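PDB 5KYM: 1-acyl-sn-glycerol-3-phosphate acyltransferase, which catalyses acyl transfer to 1-acyl-sn-glycerol-3-phosphate (lysophosphatidic acid), the step that yields phosphatidic acid in phospholipid synthesis. Local coordinates for residues Gly180-Tyr192 with Val230-Lys242. Residues are numbered along the deposited sequence; the frame is centred on the assembly and turned at random.
Sequences GVPVLPVSIWGTY and VEEVVKRGVEELK
Residues 230-242 of helix 223-243 pack on strand 183-189 as a buried helix-on-sheet contact, the axes approaching to 7.0 Å and running 29° apart in nearly the same sense. Alternate strand residues Val183, Pro185, Ser187 and Trp189 face the helix. At the Val230 end of the segment, Val183 CG1 lies 3.9 Å from Val230 CG2, the side chains meeting tip to tip, while Pro185 CB rests 3.8 Å from Val233 CG1; compact valines and a rigid proline ring suit this close layer. The backbones come nearest where Ser187 CA lies 5.1 Å from Val234 CA, which suits a small side chain. Ser187 OG donates to Val234 O at 2.8 Å, in the carbonyl plane on a lone pair; the same oxygen accepts the helical bond from Val238 N, so two donors grip it. Ser187 OG is also hydrogen-bonded to His212 NE2. Glycine suits Gly237 because a CB there would run into Ser187 OG. Trp189 carries CG anti to its backbone N (chi1 -174°), setting the indole against the helix's C-terminal end: Lys242 CA sits 3.8 Å from the five-membered ring centroid in a CH-pi contact, Lys242 CG 3.7 Å from Trp189 CZ2, and Val238 CG1 approaches CE3. A serine in place of Trp189 would probably leave the Lys242 chain and Val238 CG1 without the indole they pack on. The strand is central in a mixed five-stranded sheet and the helix covers one face, a layering typical of the alpha-beta acyltransferase fold.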
# COMPACT_ATOMS: atom_id res chain seq x y z
N GLY A 180 14.96 4.07 -13.28
CA GLY A 180 16.07 3.91 -12.37
C GLY A 180 15.85 4.22 -10.90
O GLY A 180 16.83 4.29 -10.14
N VAL A 181 14.59 4.36 -10.44
CA VAL A 181 14.36 4.57 -8.99
C VAL A 181 14.44 3.21 -8.25
O VAL A 181 14.08 2.16 -8.81
CB VAL A 181 13.09 5.41 -8.59
CG1 VAL A 181 12.39 6.07 -9.80
CG2 VAL A 181 12.10 4.60 -7.77
N PRO A 182 14.89 3.23 -6.99
CA PRO A 182 15.03 1.99 -6.25
C PRO A 182 13.72 1.34 -5.85
O PRO A 182 12.78 2.01 -5.46
CB PRO A 182 15.82 2.38 -4.99
CG PRO A 182 15.93 3.86 -5.00
CD PRO A 182 15.33 4.40 -6.24
N VAL A 183 13.70 0.01 -6.00
CA VAL A 183 12.60 -0.86 -5.58
C VAL A 183 12.81 -1.20 -4.11
O VAL A 183 13.95 -1.47 -3.68
CB VAL A 183 12.61 -2.13 -6.46
CG1 VAL A 183 11.66 -3.19 -5.93
CG2 VAL A 183 12.22 -1.74 -7.86
N LEU A 184 11.75 -1.16 -3.33
CA LEU A 184 11.83 -1.48 -1.88
C LEU A 184 10.91 -2.68 -1.71
O LEU A 184 9.70 -2.51 -1.62
CB LEU A 184 11.41 -0.30 -0.98
CG LEU A 184 11.32 -0.58 0.52
CD1 LEU A 184 12.70 -0.85 1.01
CD2 LEU A 184 10.61 0.44 1.38
N PRO A 185 11.47 -3.91 -1.70
CA PRO A 185 10.63 -5.08 -1.61
C PRO A 185 9.98 -5.22 -0.25
O PRO A 185 10.67 -5.02 0.71
CB PRO A 185 11.60 -6.23 -1.85
CG PRO A 185 12.70 -5.63 -2.59
CD PRO A 185 12.86 -4.29 -1.91
N VAL A 186 8.69 -5.58 -0.21
CA VAL A 186 7.95 -5.70 1.05
C VAL A 186 7.16 -6.97 1.06
O VAL A 186 6.60 -7.27 0.07
CB VAL A 186 6.98 -4.53 1.24
CG1 VAL A 186 6.05 -4.78 2.41
CG2 VAL A 186 7.78 -3.27 1.48
N SER A 187 7.09 -7.68 2.17
CA SER A 187 6.29 -8.88 2.25
C SER A 187 5.23 -8.66 3.31
O SER A 187 5.54 -8.22 4.43
CB SER A 187 7.15 -10.05 2.66
OG SER A 187 8.31 -10.18 1.87
N ILE A 188 3.98 -8.98 2.97
CA ILE A 188 2.81 -8.75 3.83
C ILE A 188 2.25 -10.12 4.19
O ILE A 188 2.01 -10.96 3.27
CB ILE A 188 1.73 -8.04 3.05
CG1 ILE A 188 2.20 -6.64 2.62
CG2 ILE A 188 0.45 -7.95 3.89
CD1 ILE A 188 1.18 -5.82 1.82
N TRP A 189 2.06 -10.38 5.49
CA TRP A 189 1.33 -11.56 5.87
C TRP A 189 0.33 -11.33 6.94
O TRP A 189 0.67 -10.79 7.96
CB TRP A 189 2.27 -12.59 6.38
CG TRP A 189 1.52 -13.88 6.65
CD1 TRP A 189 1.27 -14.46 7.81
CD2 TRP A 189 0.91 -14.70 5.65
NE1 TRP A 189 0.56 -15.61 7.63
CE2 TRP A 189 0.31 -15.78 6.30
CE3 TRP A 189 0.83 -14.61 4.25
CZ2 TRP A 189 -0.40 -16.76 5.64
CZ3 TRP A 189 0.12 -15.59 3.58
CH2 TRP A 189 -0.49 -16.64 4.28
N GLY A 190 -0.90 -11.78 6.74
CA GLY A 190 -2.02 -11.62 7.69
C GLY A 190 -3.20 -10.71 7.29
O GLY A 190 -4.25 -10.81 7.86
N THR A 191 -3.02 -9.82 6.35
CA THR A 191 -4.09 -9.02 5.92
C THR A 191 -5.10 -9.92 5.20
O THR A 191 -6.30 -9.62 5.18
CB THR A 191 -3.66 -7.87 4.98
OG1 THR A 191 -2.93 -8.38 3.85
CG2 THR A 191 -2.85 -6.93 5.69
N TYR A 192 -4.62 -11.01 4.61
CA TYR A 192 -5.54 -11.99 4.01
C TYR A 192 -6.52 -12.67 5.01
O TYR A 192 -7.67 -12.90 4.67
CB TYR A 192 -4.77 -13.04 3.18
CG TYR A 192 -5.57 -14.24 2.84
CD1 TYR A 192 -6.50 -14.23 1.79
CD2 TYR A 192 -5.48 -15.39 3.59
CE1 TYR A 192 -7.30 -15.33 1.49
CE2 TYR A 192 -6.24 -16.52 3.26
CZ TYR A 192 -7.13 -16.45 2.20
OH TYR A 192 -7.88 -17.51 1.87
N VAL A 230 13.36 -9.67 -7.11
CA VAL A 230 12.43 -9.05 -6.18
C VAL A 230 11.35 -10.05 -5.76
O VAL A 230 11.06 -10.21 -4.59
CB VAL A 230 11.84 -7.76 -6.80
CG1 VAL A 230 10.74 -7.19 -5.90
CG2 VAL A 230 12.93 -6.72 -7.01
N GLU A 231 10.79 -10.75 -6.74
CA GLU A 231 9.89 -11.88 -6.53
C GLU A 231 10.37 -12.92 -5.55
O GLU A 231 9.58 -13.28 -4.68
CB GLU A 231 9.50 -12.58 -7.85
CG GLU A 231 8.27 -13.46 -7.68
CD GLU A 231 7.69 -14.10 -8.92
OE1 GLU A 231 8.26 -14.01 -10.03
OE2 GLU A 231 6.63 -14.72 -8.75
N GLU A 232 11.62 -13.38 -5.64
CA GLU A 232 12.12 -14.36 -4.63
C GLU A 232 12.22 -13.71 -3.32
O GLU A 232 11.78 -14.31 -2.34
CB GLU A 232 13.44 -15.11 -4.92
CG GLU A 232 13.32 -16.36 -5.84
CD GLU A 232 11.88 -16.90 -6.10
OE1 GLU A 232 11.38 -17.73 -5.27
OE2 GLU A 232 11.26 -16.51 -7.13
N VAL A 233 12.73 -12.48 -3.29
CA VAL A 233 12.84 -11.71 -2.01
C VAL A 233 11.49 -11.59 -1.26
O VAL A 233 11.40 -11.89 -0.07
CB VAL A 233 13.44 -10.29 -2.20
CG1 VAL A 233 13.36 -9.50 -0.91
CG2 VAL A 233 14.88 -10.37 -2.70
N VAL A 234 10.49 -11.15 -1.99
CA VAL A 234 9.18 -10.94 -1.42
C VAL A 234 8.62 -12.27 -0.96
O VAL A 234 8.16 -12.39 0.19
CB VAL A 234 8.19 -10.26 -2.38
CG1 VAL A 234 6.86 -10.09 -1.65
CG2 VAL A 234 8.69 -8.90 -2.84
N LYS A 235 8.67 -13.26 -1.87
CA LYS A 235 8.14 -14.58 -1.58
C LYS A 235 8.71 -15.21 -0.34
O LYS A 235 7.96 -15.77 0.45
CB LYS A 235 8.31 -15.53 -2.75
CG LYS A 235 7.15 -15.50 -3.71
CD LYS A 235 7.47 -16.47 -4.79
CE LYS A 235 6.37 -16.50 -5.86
NZ LYS A 235 6.60 -17.66 -6.79
N ARG A 236 10.03 -15.13 -0.19
CA ARG A 236 10.72 -15.71 0.95
C ARG A 236 10.25 -15.05 2.23
O ARG A 236 10.15 -15.69 3.27
CB ARG A 236 12.25 -15.64 0.82
CG ARG A 236 12.98 -16.50 1.87
CD ARG A 236 14.49 -16.65 1.64
NE ARG A 236 15.18 -15.39 1.29
CZ ARG A 236 15.49 -14.94 0.06
NH1 ARG A 236 15.19 -15.63 -1.06
NH2 ARG A 236 16.12 -13.77 -0.07
N GLY A 237 9.96 -13.76 2.16
CA GLY A 237 9.43 -13.05 3.30
C GLY A 237 8.12 -13.63 3.77
O GLY A 237 7.91 -13.92 4.95
N VAL A 238 7.23 -13.82 2.80
CA VAL A 238 5.91 -14.34 3.08
C VAL A 238 6.02 -15.68 3.79
O VAL A 238 5.32 -15.93 4.76
CB VAL A 238 5.10 -14.46 1.80
CG1 VAL A 238 3.76 -15.08 2.09
CG2 VAL A 238 4.84 -13.10 1.29
N GLU A 239 6.91 -16.52 3.31
CA GLU A 239 7.13 -17.81 3.88
C GLU A 239 7.62 -17.70 5.33
O GLU A 239 7.10 -18.39 6.20
CB GLU A 239 8.09 -18.60 2.99
CG GLU A 239 7.47 -18.98 1.65
CD GLU A 239 6.45 -20.12 1.76
OE1 GLU A 239 6.82 -21.23 2.27
OE2 GLU A 239 5.29 -19.90 1.34
N GLU A 240 8.62 -16.87 5.59
CA GLU A 240 9.12 -16.68 6.94
C GLU A 240 8.07 -16.13 7.88
O GLU A 240 7.98 -16.54 9.04
CB GLU A 240 10.28 -15.71 6.95
CG GLU A 240 11.55 -16.32 6.37
CD GLU A 240 12.72 -15.36 6.34
OE1 GLU A 240 12.73 -14.37 7.14
OE2 GLU A 240 13.63 -15.64 5.51
N LEU A 241 7.29 -15.18 7.36
CA LEU A 241 6.19 -14.60 8.10
C LEU A 241 5.04 -15.60 8.38
O LEU A 241 4.53 -15.66 9.47
CB LEU A 241 5.71 -13.35 7.40
CG LEU A 241 6.69 -12.16 7.38
CD1 LEU A 241 6.13 -10.99 6.55
CD2 LEU A 241 6.94 -11.65 8.75
N LYS A 242 4.67 -16.42 7.41
CA LYS A 242 3.63 -17.42 7.50
C LYS A 242 3.96 -18.41 8.62
O LYS A 242 3.05 -19.02 9.20
CB LYS A 242 3.49 -18.17 6.16
CG LYS A 242 2.32 -19.17 6.10
CD LYS A 242 2.15 -19.95 4.80
CE LYS A 242 1.69 -18.99 3.68
NZ LYS A 242 1.07 -19.42 2.36